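Local coordinates for protein beta sliding clamp (Bartonella birtlesii LL-WM9, PDB 6PTR) that probably encircles DNA as a ring-shaped head-to-tail homodimer, tethering DNA polymerases and other proteins to it and making replication processive, at residues C[18-23]-C[221-226]; C[25-30]-C[214-219]; C[351-356]-C[362-367]. All coordinates share one frame; numbering follows the deposited sequence.

Interaction 1: C[18-23]-C[221-226]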
loop_
_atom_site.group_PDB
_atom_site.type_symbol
_atom_site.label_atom_id
_atom_site.label_comp_id
_atom_site.label_asym_id
_atom_site.label_seq_id
_atom_site.Cartn_x
_atom_site.Cartn_y
_atom_site.Cartn_z
ATOM N N PHE C 18 -15.556 -19.198 9.154
ATOM C CA PHE C 18 -14.526 -19.857 8.358
ATOM C C PHE C 18 -13.458 -18.871 7.900
ATOM O O PHE C 18 -12.261 -19.189 7.899
ATOM C CB PHE C 18 -15.157 -20.536 7.143
ATOM C CG PHE C 18 -14.198 -21.410 6.374
ATOM C CD1 PHE C 18 -13.767 -22.610 6.913
ATOM C CD2 PHE C 18 -13.755 -21.054 5.116
ATOM C CE1 PHE C 18 -12.879 -23.422 6.228
ATOM C CE2 PHE C 18 -12.863 -21.875 4.425
ATOM C CZ PHE C 18 -12.428 -23.063 5.000
ATOM N N PHE C 19 -13.884 -17.675 7.496
ATOM C CA PHE C 19 -12.956 -16.641 7.042
ATOM C C PHE C 19 -12.017 -16.222 8.164
ATOM O O PHE C 19 -10.806 -16.075 7.955
ATOM C CB PHE C 19 -13.762 -15.448 6.543
ATOM C CG PHE C 19 -12.932 -14.377 5.889
ATOM C CD1 PHE C 19 -12.135 -14.675 4.793
ATOM C CD2 PHE C 19 -12.969 -13.083 6.359
ATOM C CE1 PHE C 19 -11.376 -13.680 4.174
ATOM C CE2 PHE C 19 -12.214 -12.083 5.751
ATOM C CZ PHE C 19 -11.417 -12.391 4.658
ATOM N N LYS C 20 -12.568 -16.020 9.366
ATOM C CA LYS C 20 -11.745 -15.645 10.509
ATOM C C LYS C 20 -10.710 -16.715 10.817
ATOM O O LYS C 20 -9.532 -16.407 11.023
ATOM C CB LYS C 20 -12.620 -15.386 11.736
ATOM C CG LYS C 20 -11.817 -14.855 12.918
ATOM C CD LYS C 20 -12.706 -14.400 14.066
ATOM C CE LYS C 20 -11.891 -13.714 15.161
ATOM N NZ LYS C 20 -11.422 -12.352 14.767
ATOM N N SER C 21 -11.129 -17.985 10.842
ATOM C CA SER C 21 -10.198 -19.060 11.164
ATOM C C SER C 21 -9.152 -19.221 10.071
ATOM O O SER C 21 -7.950 -19.327 10.357
ATOM C CB SER C 21 -10.956 -20.374 11.391
ATOM O OG SER C 21 -11.893 -20.248 12.459
ATOM N N LEU C 22 -9.587 -19.212 8.806
ATOM C CA LEU C 22 -8.650 -19.285 7.692
ATOM C C LEU C 22 -7.658 -18.131 7.732
ATOM O O LEU C 22 -6.482 -18.311 7.408
ATOM C CB LEU C 22 -9.411 -19.274 6.363
ATOM C CG LEU C 22 -8.651 -19.603 5.084
ATOM C CD1 LEU C 22 -7.940 -20.951 5.188
ATOM C CD2 LEU C 22 -9.618 -19.585 3.905
ATOM N N GLY C 23 -8.115 -16.935 8.112
ATOM C CA GLY C 23 -7.210 -15.811 8.192
ATOM C C GLY C 23 -6.098 -16.040 9.191
ATOM O O GLY C 23 -4.974 -15.568 8.997
ATOM N N LEU C 221 -2.004 -11.979 18.740
ATOM C CA LEU C 221 -2.133 -11.240 19.990
ATOM C C LEU C 221 -2.637 -9.815 19.773
ATOM O O LEU C 221 -3.286 -9.255 20.663
ATOM C CB LEU C 221 -0.793 -11.236 20.723
ATOM C CG LEU C 221 -0.424 -12.615 21.283
ATOM C CD1 LEU C 221 0.982 -12.611 21.839
ATOM C CD2 LEU C 221 -1.405 -13.001 22.369
ATOM N N SER C 222 -2.351 -9.213 18.609
ATOM C CA SER C 222 -2.830 -7.862 18.323
ATOM C C SER C 222 -4.348 -7.772 18.365
ATOM O O SER C 222 -4.896 -6.670 18.502
ATOM C CB SER C 222 -2.327 -7.406 16.950
ATOM O OG SER C 222 -2.908 -8.192 15.922
ATOM N N GLU C 223 -5.038 -8.895 18.247
ATOM C CA GLU C 223 -6.493 -8.875 18.321
ATOM C C GLU C 223 -7.016 -8.785 19.755
ATOM O O GLU C 223 -8.242 -8.786 19.949
ATOM C CB GLU C 223 -7.063 -10.114 17.640
ATOM C CG GLU C 223 -6.511 -10.378 16.259
ATOM C CD GLU C 223 -7.077 -11.668 15.656
ATOM O OE1 GLU C 223 -8.009 -12.255 16.256
ATOM O OE2 GLU C 223 -6.591 -12.099 14.589
ATOM N N GLU C 224 -6.124 -8.704 20.747
ATOM C CA GLU C 224 -6.477 -8.619 22.161
ATOM C C GLU C 224 -7.190 -9.891 22.615
ATOM O O GLU C 224 -8.410 -9.896 22.792
ATOM C CB GLU C 224 -7.334 -7.378 22.433
ATOM N N ILE C 225 -6.420 -10.968 22.811
ATOM C CA ILE C 225 -6.947 -12.283 23.167
ATOM C C ILE C 225 -7.178 -12.363 24.671
ATOM O O ILE C 225 -6.336 -11.937 25.471
ATOM C CB ILE C 225 -5.975 -13.380 22.695
ATOM C CG1 ILE C 225 -5.680 -13.211 21.203
ATOM C CG2 ILE C 225 -6.537 -14.765 22.995
ATOM C CD1 ILE C 225 -6.936 -13.170 20.330
ATOM N N ASP C 226 -8.312 -12.933 25.065
ATOM C CA ASP C 226 -8.601 -13.138 26.477
ATOM C C ASP C 226 -7.950 -14.419 26.996
ATOM O O ASP C 226 -7.762 -15.388 26.260
ATOM C CB ASP C 226 -10.109 -13.211 26.702
ATOM C CG ASP C 226 -10.476 -13.578 28.145
ATOM O OD1 ASP C 226 -10.132 -12.798 29.053
ATOM O OD2 ASP C 226 -11.083 -14.655 28.348
#

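Interaction 2: C[25-30]-C[214-219]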
loop_
_atom_site.group_PDB
_atom_site.type_symbol
_atom_site.label_atom_id
_atom_site.label_comp_id
_atom_site.label_asym_id
_atom_site.label_seq_id
_atom_site.Cartn_x
_atom_site.Cartn_y
_atom_site.Cartn_z
ATOM N N VAL C 25 -4.627 -18.924 9.848
ATOM C CA VAL C 25 -3.665 -19.979 9.529
ATOM C C VAL C 25 -2.940 -19.708 8.216
ATOM O O VAL C 25 -1.753 -20.027 8.076
ATOM C CB VAL C 25 -4.336 -21.367 9.492
ATOM C CG1 VAL C 25 -5.096 -21.608 10.781
ATOM C CG2 VAL C 25 -5.247 -21.482 8.314
ATOM N N HIS C 26 -3.626 -19.073 7.266
ATOM C CA HIS C 26 -3.110 -19.019 5.903
ATOM C C HIS C 26 -1.828 -18.207 5.796
ATOM O O HIS C 26 -1.004 -18.488 4.920
ATOM C CB HIS C 26 -4.186 -18.471 4.947
ATOM C CG HIS C 26 -4.227 -16.980 4.846
ATOM N ND1 HIS C 26 -4.793 -16.177 5.814
ATOM C CD2 HIS C 26 -3.799 -16.143 3.871
ATOM C CE1 HIS C 26 -4.689 -14.910 5.452
ATOM N NE2 HIS C 26 -4.085 -14.862 4.278
ATOM N N ARG C 27 -1.630 -17.204 6.658
ATOM C CA ARG C 27 -0.464 -16.345 6.489
ATOM C C ARG C 27 0.855 -17.045 6.814
ATOM O O ARG C 27 1.919 -16.472 6.553
ATOM C CB ARG C 27 -0.603 -15.066 7.332
ATOM C CG ARG C 27 -1.626 -15.097 8.469
ATOM C CD ARG C 27 -1.738 -13.707 9.142
ATOM N NE ARG C 27 -2.175 -13.774 10.540
ATOM C CZ ARG C 27 -3.322 -13.284 11.006
ATOM N NH1 ARG C 27 -4.171 -12.672 10.189
ATOM N NH2 ARG C 27 -3.619 -13.400 12.297
ATOM N N VAL C 28 0.813 -18.259 7.364
ATOM C CA VAL C 28 2.024 -19.025 7.626
ATOM C C VAL C 28 2.614 -19.536 6.322
ATOM O O VAL C 28 3.836 -19.719 6.199
ATOM C CB VAL C 28 1.677 -20.153 8.617
ATOM C CG1 VAL C 28 2.663 -21.299 8.542
ATOM C CG2 VAL C 28 1.655 -19.562 9.996
ATOM N N VAL C 29 1.766 -19.722 5.314
ATOM C CA VAL C 29 2.223 -20.173 4.013
ATOM C C VAL C 29 3.097 -19.102 3.383
ATOM O O VAL C 29 2.747 -17.913 3.361
ATOM C CB VAL C 29 1.015 -20.521 3.131
ATOM C CG1 VAL C 29 1.466 -20.821 1.714
ATOM C CG2 VAL C 29 0.257 -21.687 3.734
ATOM N N GLU C 30 4.258 -19.508 2.884
ATOM C CA GLU C 30 5.119 -18.584 2.169
ATOM C C GLU C 30 4.644 -18.463 0.725
ATOM O O GLU C 30 4.339 -19.465 0.072
ATOM C CB GLU C 30 6.572 -19.060 2.220
ATOM C CG GLU C 30 7.616 -17.943 2.215
ATOM C CD GLU C 30 7.737 -17.225 3.555
ATOM O OE1 GLU C 30 7.721 -15.976 3.557
ATOM O OE2 GLU C 30 7.852 -17.901 4.603
ATOM N N VAL C 214 7.563 -15.321 16.239
ATOM C CA VAL C 214 7.235 -14.118 16.993
ATOM C C VAL C 214 6.241 -13.273 16.216
ATOM O O VAL C 214 5.255 -12.792 16.772
ATOM C CB VAL C 214 8.501 -13.309 17.326
ATOM C CG1 VAL C 214 8.102 -11.959 17.914
ATOM C CG2 VAL C 214 9.387 -14.090 18.298
ATOM N N GLY C 215 6.476 -13.104 14.916
ATOM C CA GLY C 215 5.621 -12.235 14.122
ATOM C C GLY C 215 4.207 -12.766 13.983
ATOM O O GLY C 215 3.234 -12.009 14.070
ATOM N N GLU C 216 4.065 -14.071 13.789
ATOM C CA GLU C 216 2.720 -14.627 13.670
ATOM C C GLU C 216 1.994 -14.610 15.005
ATOM O O GLU C 216 0.778 -14.354 15.061
ATOM C CB GLU C 216 2.790 -16.046 13.109
ATOM C CG GLU C 216 3.297 -16.076 11.682
ATOM C CD GLU C 216 2.483 -15.177 10.763
ATOM O OE1 GLU C 216 1.234 -15.291 10.748
ATOM O OE2 GLU C 216 3.095 -14.335 10.083
ATOM N N LEU C 217 2.710 -14.921 16.092
ATOM C CA LEU C 217 2.112 -14.825 17.412
ATOM C C LEU C 217 1.631 -13.407 17.669
ATOM O O LEU C 217 0.509 -13.196 18.145
ATOM C CB LEU C 217 3.133 -15.286 18.462
ATOM C CG LEU C 217 2.739 -15.530 19.912
ATOM C CD1 LEU C 217 1.569 -16.478 19.988
ATOM C CD2 LEU C 217 3.957 -16.100 20.657
ATOM N N GLN C 218 2.443 -12.418 17.286
ATOM C CA GLN C 218 2.080 -11.026 17.502
ATOM C C GLN C 218 0.849 -10.636 16.707
ATOM O O GLN C 218 0.006 -9.877 17.197
ATOM C CB GLN C 218 3.262 -10.123 17.149
ATOM C CG GLN C 218 4.271 -10.085 18.262
ATOM C CD GLN C 218 3.848 -9.118 19.360
ATOM O OE1 GLN C 218 2.930 -9.406 20.132
ATOM N NE2 GLN C 218 4.500 -7.955 19.413
ATOM N N LYS C 219 0.702 -11.158 15.485
ATOM C CA LYS C 219 -0.498 -10.829 14.716
ATOM C C LYS C 219 -1.757 -11.353 15.405
ATOM O O LYS C 219 -2.796 -10.682 15.416
ATOM C CB LYS C 219 -0.405 -11.396 13.300
ATOM C CG LYS C 219 0.613 -10.697 12.406
ATOM C CD LYS C 219 0.817 -11.497 11.127
ATOM C CE LYS C 219 1.889 -10.898 10.232
ATOM N NZ LYS C 219 2.102 -11.748 9.024
HETATM O O HOH W 1 -1.442 -15.133 13.660
#

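Interaction 3: C[351-356]-C[362-367]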
loop_
_atom_site.group_PDB
_atom_site.type_symbol
_atom_site.label_atom_id
_atom_site.label_comp_id
_atom_site.label_asym_id
_atom_site.label_seq_id
_atom_site.Cartn_x
_atom_site.Cartn_y
_atom_site.Cartn_z
ATOM N N MET C 351 11.462 11.047 28.004
ATOM C CA MET C 351 12.403 10.060 27.496
ATOM C C MET C 351 13.766 10.326 28.122
ATOM O O MET C 351 14.273 11.447 28.047
ATOM C CB MET C 351 12.487 10.138 25.977
ATOM C CG MET C 351 13.407 9.128 25.356
ATOM S SD MET C 351 13.148 9.164 23.571
ATOM C CE MET C 351 14.143 7.772 23.049
ATOM N N VAL C 352 14.358 9.309 28.738
ATOM C CA VAL C 352 15.617 9.461 29.466
ATOM C C VAL C 352 16.711 8.674 28.756
ATOM O O VAL C 352 16.537 7.490 28.448
ATOM C CB VAL C 352 15.481 9.001 30.928
ATOM C CG1 VAL C 352 16.837 9.110 31.630
ATOM C CG2 VAL C 352 14.455 9.837 31.639
ATOM N N PHE C 353 17.832 9.339 28.464
ATOM C CA PHE C 353 19.043 8.676 27.987
ATOM C C PHE C 353 20.082 8.696 29.098
ATOM O O PHE C 353 20.365 9.759 29.653
ATOM C CB PHE C 353 19.669 9.393 26.793
ATOM C CG PHE C 353 18.787 9.513 25.597
ATOM C CD1 PHE C 353 17.715 10.395 25.581
ATOM C CD2 PHE C 353 19.075 8.786 24.459
ATOM C CE1 PHE C 353 16.919 10.517 24.442
ATOM C CE2 PHE C 353 18.292 8.903 23.322
ATOM C CZ PHE C 353 17.217 9.776 23.318
ATOM N N MET C 354 20.672 7.542 29.388
ATOM C CA MET C 354 21.847 7.460 30.247
ATOM C C MET C 354 23.051 7.279 29.334
ATOM O O MET C 354 23.135 6.297 28.589
ATOM C CB MET C 354 21.727 6.324 31.265
ATOM C CG MET C 354 20.500 6.449 32.102
ATOM S SD MET C 354 20.453 7.964 33.077
ATOM C CE MET C 354 21.956 7.838 34.038
ATOM N N LEU C 355 23.945 8.264 29.336
ATOM C CA LEU C 355 25.007 8.316 28.350
ATOM C C LEU C 355 26.360 8.239 29.033
ATOM O O LEU C 355 26.516 8.578 30.209
ATOM C CB LEU C 355 24.929 9.616 27.524
ATOM C CG LEU C 355 23.564 9.807 26.868
ATOM C CD1 LEU C 355 23.414 11.216 26.311
ATOM C CD2 LEU C 355 23.409 8.751 25.775
ATOM N N SER C 356 27.353 7.843 28.246
ATOM C CA SER C 356 28.733 7.910 28.691
ATOM C C SER C 356 29.469 8.823 27.716
ATOM O O SER C 356 29.233 10.035 27.690
ATOM C CB SER C 356 29.340 6.504 28.741
ATOM O OG SER C 356 30.563 6.512 29.436
ATOM N N ALA C 362 24.254 3.681 24.777
ATOM C CA ALA C 362 23.325 4.503 25.539
ATOM C C ALA C 362 22.243 3.599 26.100
ATOM O O ALA C 362 21.798 2.676 25.419
ATOM C CB ALA C 362 22.684 5.569 24.656
ATOM N N LEU C 363 21.823 3.875 27.331
ATOM C CA LEU C 363 20.728 3.162 27.980
ATOM C C LEU C 363 19.506 4.068 27.955
ATOM O O LEU C 363 19.574 5.211 28.425
ATOM C CB LEU C 363 21.113 2.811 29.412
ATOM C CG LEU C 363 20.153 2.096 30.379
ATOM C CD1 LEU C 363 19.887 0.704 29.942
ATOM C CD2 LEU C 363 20.762 2.069 31.791
ATOM N N ILE C 364 18.390 3.559 27.418
ATOM C CA ILE C 364 17.201 4.374 27.168
ATOM C C ILE C 364 15.985 3.727 27.817
ATOM O O ILE C 364 15.844 2.496 27.820
ATOM C CB ILE C 364 16.950 4.580 25.663
ATOM C CG1 ILE C 364 18.143 5.257 24.993
ATOM C CG2 ILE C 364 15.669 5.383 25.430
ATOM C CD1 ILE C 364 18.098 5.198 23.500
ATOM N N ARG C 365 15.094 4.563 28.350
ATOM C CA ARG C 365 13.877 4.059 28.971
ATOM C C ARG C 365 12.884 5.191 29.175
ATOM O O ARG C 365 13.231 6.384 29.123
ATOM C CB ARG C 365 14.171 3.372 30.304
ATOM C CG ARG C 365 15.026 4.196 31.217
ATOM C CD ARG C 365 14.819 3.767 32.638
ATOM N NE ARG C 365 15.363 2.442 32.899
ATOM C CZ ARG C 365 16.605 2.219 33.317
ATOM N NH1 ARG C 365 17.431 3.239 33.511
ATOM N NH2 ARG C 365 17.017 0.978 33.547
ATOM N N ASP C 366 11.623 4.796 29.333
ATOM C CA ASP C 366 10.632 5.660 29.955
ATOM C C ASP C 366 11.118 6.034 31.340
ATOM O O ASP C 366 11.491 5.160 32.127
ATOM C CB ASP C 366 9.287 4.936 30.082
ATOM C CG ASP C 366 8.351 5.233 28.942
ATOM O OD1 ASP C 366 8.364 6.381 28.440
ATOM O OD2 ASP C 366 7.603 4.314 28.554
ATOM N N ASN C 367 11.084 7.333 31.644
ATOM C CA ASN C 367 11.491 7.804 32.961
ATOM C C ASN C 367 10.846 6.985 34.068
ATOM O O ASN C 367 11.464 6.770 35.117
ATOM C CB ASN C 367 11.138 9.286 33.109
ATOM C CG ASN C 367 11.913 9.976 34.232
ATOM O OD1 ASN C 367 12.898 9.447 34.755
ATOM N ND2 ASN C 367 11.473 11.171 34.594
#

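Interaction 1: C[18-23]-C[221-226]
Lys20 runs out straight from its helix, with CG opposite the backbone N (chi1 -174°), and turns only at the last torsion (chi4 73°), which swings NZ toward Glu223. The glutamate reaches back with CG beside its own N (chi1 -50°) and an extended chain beyond. The result is a surface ion pair across the junction of two domains of the bacterial DNA polymerase III beta ring: helix 15-26 of the N-terminal domain on one side, and on the other the loop between helix 211-221 and strand 228-233 of the central domain.

The backbones stand well apart, the closest alpha carbons, those of Lys20 and Glu223, being 11.6 Å from each other. The two side chains bridge this distance alone, running past each other in opposite directions. Lys20 NZ lies 3.7 Å from Glu223 OE1, a long salt bridge that buries little surface. OE1 also pairs with Arg24, one turn further along the same helix, so two basic side chains of helix 15-26 converge on one carboxylate oxygen.

Other side chains pack within their own domains: Phe18 and Leu22 against helix 79-88, Leu221 and Ile225 against helix 142-152. Glu223 is set at the third position of the type I turn from Leu221 to Glu224, closed by the bond from Glu224 N to Leu221 O at 2.9 Å; Glu224 is the first residue after the helix to leave helical geometry, with a positive phi. The carboxylate presents its two oxygens unequally to the lysine: Lys20 NZ is 4.8 Å from Glu223 OE2, more than an ångström further than from OE1.

Interaction 2: C[25-30]-C[214-219]
Val28 and Glu216 bring the backbones nearest, their alpha carbons 7.5 Å apart, where the type I turn from His26 to Val29 passes the side of helix 211-221. Arg27 does most of the bridging. Its chi1 of 18° is nearly eclipsed, an uncommon setting, and it lays the otherwise extended chain past the Glu216 carboxylate. Glu216 OE1 sits at the edge of the guanidinium, in its plane, 3.7 Å from Arg27 NE in a long salt bridge; the two flat groups are turned 47° against each other.

The other carboxylate oxygen belongs to the helix itself: Lys219 NZ donates to Glu216 OE2 at 3.0 Å, on the syn side. One carboxylate thus joins both cations, and would offset the repulsion between Arg27 NE and Lys219 NZ, 5.0 Å apart. The lysine's methylenes slide alongside the arginine, Lys219 CD coming to 3.8 Å from Arg27 NE. A water adds a second link, accepting from Arg27 NH2 at 3.1 Å and donating to Glu216 O at 2.7 Å.

Beneath the charges, Val28 CG2 meets Glu216 CG, and both residues rest on Leu59 of strand 59-69, with Glu216 also on Phe247 of strand 245-250; the turn and helix 211-221 thus meet over the adjacent strands through which the N-terminal and central domains share one continuous sheet.

Interaction 3: C[351-356]-C[362-367]
Val352, Met354 and Ile364 bury the most surface in this antiparallel pairing of strands. Val352 and Met354 each exchange two backbone hydrogen bonds with the facing strand, Val352 with Arg365 and Met354 with Leu363. The bond from Met354 N to Leu363 O is short and nearly straight (2.8 Å, 176°), whereas that from Arg365 N to Val352 O is longer, at 3.3 Å. Met354 touches its partner through CB, 4.0 Å from Leu363 CB, before the thioether folds away. Beyond the end of strand 362-366, Asn367 lies across Val352, its OD1 3.5 Å from Val352 CG2, while its ND2 bonds to Glu350.

Ile364 points to the other face. Its CG1 is beside the backbone N (chi1 -59°) and runs side by side with Phe353, touching CD2 at 3.7 Å. The other branch, CG2, touches Met351 CE, the two side chains crossing at a slant. This face packs on helix 336-345, with Leu339 against Phe353 and Ile342 against Ile364.

Strand 269-274 bonds to the outer side of 350-355 and strand 372-376 to that of 362-366. The arrangement is a beta hairpin within the eight-stranded antiparallel sheet that joins the central and C-terminal domains, helices packed on one side, as is characteristic of beta-subunit rings.

Interactions 1 and 2 are two parts of one interface: both use helix 15-26, their centres are about 11 Å apart, and Glu223 OE2 of interaction 1 lies 4.0 Å from Arg27 NH2 of interaction 2, a long, weak ion pair. Together they run basic and acidic side chains along the N-terminal to central domain junction. Interaction 3 is remote, its centre about 36 Å from that of interaction 1 and about 33 Å from that of interaction 2, with nearest atoms about 19 and 16 Å away. It lies across the chain's centre from interaction 1. Interactions 1 and 2 are side-chain contacts between two domains, whereas interaction 3 is backbone pairing inside the C-terminal domain.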